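Local structure of Methylcobalamin\: coenzyme M methyltransferase (4AY7) at residues A[18-23]-A[240-245]; A[198-201]-A[206-209]. The protein transfers a methyl group from a methylated corrinoid to coenzyme M in methanogenesis, acting as a zinc-dependent TIM-barrel enzyme of the uroporphyrinogen decarboxylase family. All coordinates share one frame; numbering follows the deposited sequence.

Contact 1 (A[18-23]-A[240-245])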
loop_
_atom_site.group_PDB
_atom_site.type_symbol
_atom_site.label_atom_id
_atom_site.label_comp_id
_atom_site.label_asym_id
_atom_site.label_seq_id
_atom_site.Cartn_x
_atom_site.Cartn_y
_atom_site.Cartn_z
ATOM N N ARG A 18 14.165 -3.768 12.424
ATOM C CA ARG A 18 14.761 -4.204 11.151
ATOM C C ARG A 18 13.999 -3.584 10.001
ATOM O O ARG A 18 14.612 -3.165 9.004
ATOM C CB ARG A 18 14.752 -5.711 11.014
ATOM C CG ARG A 18 15.393 -6.239 9.754
ATOM C CD ARG A 18 15.346 -7.739 9.655
ATOM N NE ARG A 18 16.131 -8.395 10.721
ATOM C CZ ARG A 18 15.636 -9.148 11.706
ATOM N NH1 ARG A 18 14.355 -9.362 11.831
ATOM N NH2 ARG A 18 16.450 -9.698 12.590
ATOM N N LEU A 19 12.647 -3.628 10.065
ATOM C CA LEU A 19 11.867 -3.084 8.935
ATOM C C LEU A 19 12.175 -1.617 8.711
ATOM O O LEU A 19 12.361 -1.164 7.586
ATOM C CB LEU A 19 10.334 -3.334 9.040
ATOM C CG LEU A 19 9.473 -2.838 7.859
ATOM C CD1 LEU A 19 9.968 -3.428 6.529
ATOM C CD2 LEU A 19 7.962 -3.084 8.113
ATOM N N LEU A 20 12.148 -0.854 9.781
ATOM C CA LEU A 20 12.371 0.572 9.721
ATOM C C LEU A 20 13.821 0.883 9.242
ATOM O O LEU A 20 14.070 1.730 8.378
ATOM C CB LEU A 20 12.076 1.168 11.131
ATOM C CG LEU A 20 10.605 1.197 11.530
ATOM C CD1 LEU A 20 10.535 1.701 12.957
ATOM C CD2 LEU A 20 9.740 2.052 10.630
ATOM N N ALA A 21 14.771 0.163 9.787
ATOM C CA ALA A 21 16.198 0.286 9.330
ATOM C C ALA A 21 16.319 -0.013 7.837
ATOM O O ALA A 21 16.901 0.794 7.031
ATOM C CB ALA A 21 17.114 -0.605 10.165
ATOM N N ALA A 22 15.714 -1.108 7.420
ATOM C CA ALA A 22 15.720 -1.455 5.989
ATOM C C ALA A 22 15.194 -0.427 5.050
ATOM O O ALA A 22 15.777 -0.165 3.998
ATOM C CB ALA A 22 15.046 -2.811 5.755
ATOM N N LEU A 23 14.015 0.128 5.411
ATOM C CA LEU A 23 13.367 1.122 4.610
ATOM C C LEU A 23 14.177 2.407 4.602
ATOM O O LEU A 23 14.260 3.080 3.585
ATOM C CB LEU A 23 11.889 1.351 5.052
ATOM C CG LEU A 23 10.924 0.201 4.801
ATOM C CD1 LEU A 23 9.559 0.346 5.532
ATOM C CD2 LEU A 23 10.814 0.022 3.256
ATOM N N ASN A 240 3.959 11.621 9.714
ATOM C CA ASN A 240 4.878 11.445 10.845
ATOM C C ASN A 240 5.353 10.007 11.040
ATOM O O ASN A 240 5.366 9.494 12.136
ATOM C CB ASN A 240 4.206 12.041 12.107
ATOM C CG ASN A 240 4.013 13.551 11.935
ATOM O OD1 ASN A 240 4.927 14.206 11.505
ATOM N ND2 ASN A 240 2.864 14.048 12.152
ATOM N N SER A 241 5.715 9.355 9.942
ATOM C CA SER A 241 6.336 8.006 10.011
ATOM C C SER A 241 7.112 7.758 8.727
ATOM O O SER A 241 6.986 8.521 7.734
ATOM C CB SER A 241 5.269 6.887 10.143
ATOM O OG SER A 241 4.493 6.801 8.947
ATOM N N VAL A 242 7.865 6.664 8.754
ATOM C CA VAL A 242 8.340 6.041 7.546
ATOM C C VAL A 242 7.172 5.753 6.625
ATOM O O VAL A 242 6.054 5.382 7.069
ATOM C CB VAL A 242 9.198 4.790 7.886
ATOM C CG1 VAL A 242 9.457 3.937 6.630
ATOM C CG2 VAL A 242 10.489 5.239 8.638
ATOM N N THR A 243 7.367 6.123 5.353
ATOM C CA THR A 243 6.360 5.885 4.321
ATOM C C THR A 243 6.909 5.084 3.127
ATOM O O THR A 243 8.126 5.087 2.844
ATOM C CB THR A 243 5.770 7.192 3.797
ATOM O OG1 THR A 243 6.818 7.950 3.259
ATOM C CG2 THR A 243 5.073 8.046 4.888
ATOM N N VAL A 244 5.984 4.487 2.390
ATOM C CA VAL A 244 6.236 3.681 1.212
ATOM C C VAL A 244 5.211 4.048 0.137
ATOM O O VAL A 244 4.008 4.163 0.410
ATOM C CB VAL A 244 6.172 2.155 1.543
ATOM C CG1 VAL A 244 6.348 1.290 0.305
ATOM C CG2 VAL A 244 7.274 1.746 2.511
ATOM N N LEU A 245 5.663 4.203 -1.095
ATOM C CA LEU A 245 4.813 4.526 -2.220
ATOM C C LEU A 245 4.763 3.316 -3.155
ATOM O O LEU A 245 5.792 2.866 -3.659
ATOM C CB LEU A 245 5.365 5.723 -2.970
ATOM C CG LEU A 245 4.758 6.024 -4.296
ATOM C CD1 LEU A 245 3.316 6.487 -4.004
ATOM C CD2 LEU A 245 5.488 7.168 -4.960
#
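L20 and L23 of helix 15-24 pack on V242 and V244 of strand 242-246 in a purely apolar helix-to-strand contact. It lies inside the TIM barrel: V242 and V244 point to the interior, and the N-terminal helix fills the end where the parallel strands begin. The two axes run 62° apart, with a closest approach of 9.5 Å.

V242 is shared between both leucines. Its CG1 methyl meets L23 CD1 at 3.8 Å and also lies against L23 CB. Its CG2 methyl takes L20 CD2, again at 3.8 Å. The valine has CG1 anti to its backbone N (chi1 168°), which turns one methyl to each leucine. One step further along the strand face, V244 CG2 sits 4.0 Å from L23 CD2 and equally near L23 CD1. The side chains of L23 and V244 meet nearly at right angles. T243, between the two valines, points away from the helix, in the usual alternation of a strand.

Just ahead of these valines, S241 OG donates to V242 O at 2.8 Å, from above the carbonyl plane. L23 also touches V206 of strand 206-210 and V320 of strand 320-323. The helix thus bridges strands from different parts of the barrel wall.

Contact 2 (A[198-201]-A[206-209])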
loop_
_atom_site.group_PDB
_atom_site.type_symbol
_atom_site.label_atom_id
_atom_site.label_comp_id
_atom_site.label_asym_id
_atom_site.label_seq_id
_atom_site.Cartn_x
_atom_site.Cartn_y
_atom_site.Cartn_z
ATOM N N ALA A 198 -3.415 9.886 11.606
ATOM C CA ALA A 198 -4.258 9.166 12.529
ATOM C C ALA A 198 -3.862 7.726 12.664
ATOM O O ALA A 198 -3.918 7.190 13.779
ATOM C CB ALA A 198 -5.749 9.243 12.149
ATOM N N MET A 199 -3.602 7.044 11.556
ATOM C CA MET A 199 -3.114 5.653 11.662
ATOM C C MET A 199 -1.794 5.579 12.441
ATOM O O MET A 199 -1.642 4.700 13.281
ATOM C CB MET A 199 -2.942 4.998 10.294
ATOM C CG MET A 199 -4.228 4.717 9.583
ATOM S SD MET A 199 -4.160 3.564 8.168
ATOM C CE MET A 199 -3.533 4.634 6.891
ATOM N N VAL A 200 -0.893 6.538 12.226
ATOM C CA VAL A 200 0.321 6.592 13.002
ATOM C C VAL A 200 -0.003 6.737 14.477
ATOM O O VAL A 200 0.561 6.002 15.297
ATOM C CB VAL A 200 1.283 7.723 12.505
ATOM C CG1 VAL A 200 2.467 7.920 13.464
ATOM C CG2 VAL A 200 1.780 7.419 11.073
ATOM N N GLU A 201 -0.888 7.686 14.828
ATOM C CA GLU A 201 -1.263 7.912 16.253
ATOM C C GLU A 201 -1.890 6.658 16.826
ATOM O O GLU A 201 -1.730 6.400 18.001
ATOM C CB GLU A 201 -2.174 9.150 16.456
ATOM C CG GLU A 201 -1.439 10.514 16.333
ATOM C CD GLU A 201 -2.214 11.732 15.665
ATOM O OE1 GLU A 201 -3.479 11.721 15.507
ATOM O OE2 GLU A 201 -1.546 12.752 15.280
ATOM N N VAL A 206 4.640 2.155 9.682
ATOM C CA VAL A 206 4.892 2.499 8.303
ATOM C C VAL A 206 3.542 2.831 7.696
ATOM O O VAL A 206 2.593 2.106 7.972
ATOM C CB VAL A 206 5.491 1.259 7.607
ATOM C CG1 VAL A 206 5.634 1.524 6.101
ATOM C CG2 VAL A 206 6.815 0.895 8.242
ATOM N N ILE A 207 3.444 3.851 6.850
ATOM C CA ILE A 207 2.230 4.095 6.084
ATOM C C ILE A 207 2.667 3.779 4.681
ATOM O O ILE A 207 3.596 4.409 4.224
ATOM C CB ILE A 207 1.638 5.551 6.169
ATOM C CG1 ILE A 207 1.399 5.865 7.646
ATOM C CG2 ILE A 207 0.386 5.646 5.286
ATOM C CD1 ILE A 207 0.343 4.943 8.324
ATOM N N ALA A 208 1.966 2.849 4.042
ATOM C CA ALA A 208 2.121 2.491 2.657
ATOM C C ALA A 208 0.949 2.906 1.788
ATOM O O ALA A 208 -0.222 2.431 1.970
ATOM C CB ALA A 208 2.308 0.995 2.556
ATOM N N ILE A 209 1.189 3.826 0.846
ATOM C CA ILE A 209 0.110 4.249 0.021
ATOM C C ILE A 209 0.154 3.553 -1.315
ATOM O O ILE A 209 1.213 3.322 -1.880
ATOM C CB ILE A 209 0.039 5.766 -0.141
ATOM C CG1 ILE A 209 1.147 6.300 -1.014
ATOM C CG2 ILE A 209 -0.008 6.457 1.251
ATOM C CD1 ILE A 209 1.099 7.808 -1.236
#
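M199 and V200 of helix 178-202 meet I207 of strand 206-210 through apolar packing, which carries the whole side-chain contact. I207 CD1 lies 3.8 Å from M199 CB, at the root of the methionine. The end of the same side chain returns to it, with M199 CE 4.1 Å from I207 CD1. The bend at chi3 (-79°) brings that methyl back. V200 offers CG2, which rests 3.8 Å from I207 CG1 and 4.0 Å from I207 CD1. The isoleucine crosses both helix side chains at a slant, and its CD1 methyl is in contact with each of them. M199 also packs on V133, L134 and I137 of helix 130-144 and on M154 of strand 150-155.

Helix 178-202 leads through a short turn into strand 206-210, so this is the alpha-beta step of a TIM barrel, with the helix on the outer face. I207 points outward to the helix, whereas V206 and A208 point the other way. V206 packs on L19 and L20 of helix 15-24 inside the barrel.

Backbone hydrogen bonds fix the strand on both edges. V206 and A208 pair with G152 of strand 150-155, and I207 pairs with V242 on the other side.

How the contacts relate
Contacts 1 and 2 have centres about 11 Å apart and lie on the two faces of the barrel wall. Their strands, 242-246 and 206-210, are parallel neighbours. V244 N lies 3.0 Å from I207 O and V244 O 2.9 Å from I209 N, both probable hydrogen bonds. S241 OG, in segment 240-245, packs 3.5 Å from V200 CG2 of contact 2. In sequence, both segments of contact 2 fall between the two segments of contact 1. Strand 242-246 ends at the zinc ligand H246. The V244 side chain is about 5 Å from that of H246 and about 11 Å from the zinc ion; the I207 side chain is about 10 Å from that of H246.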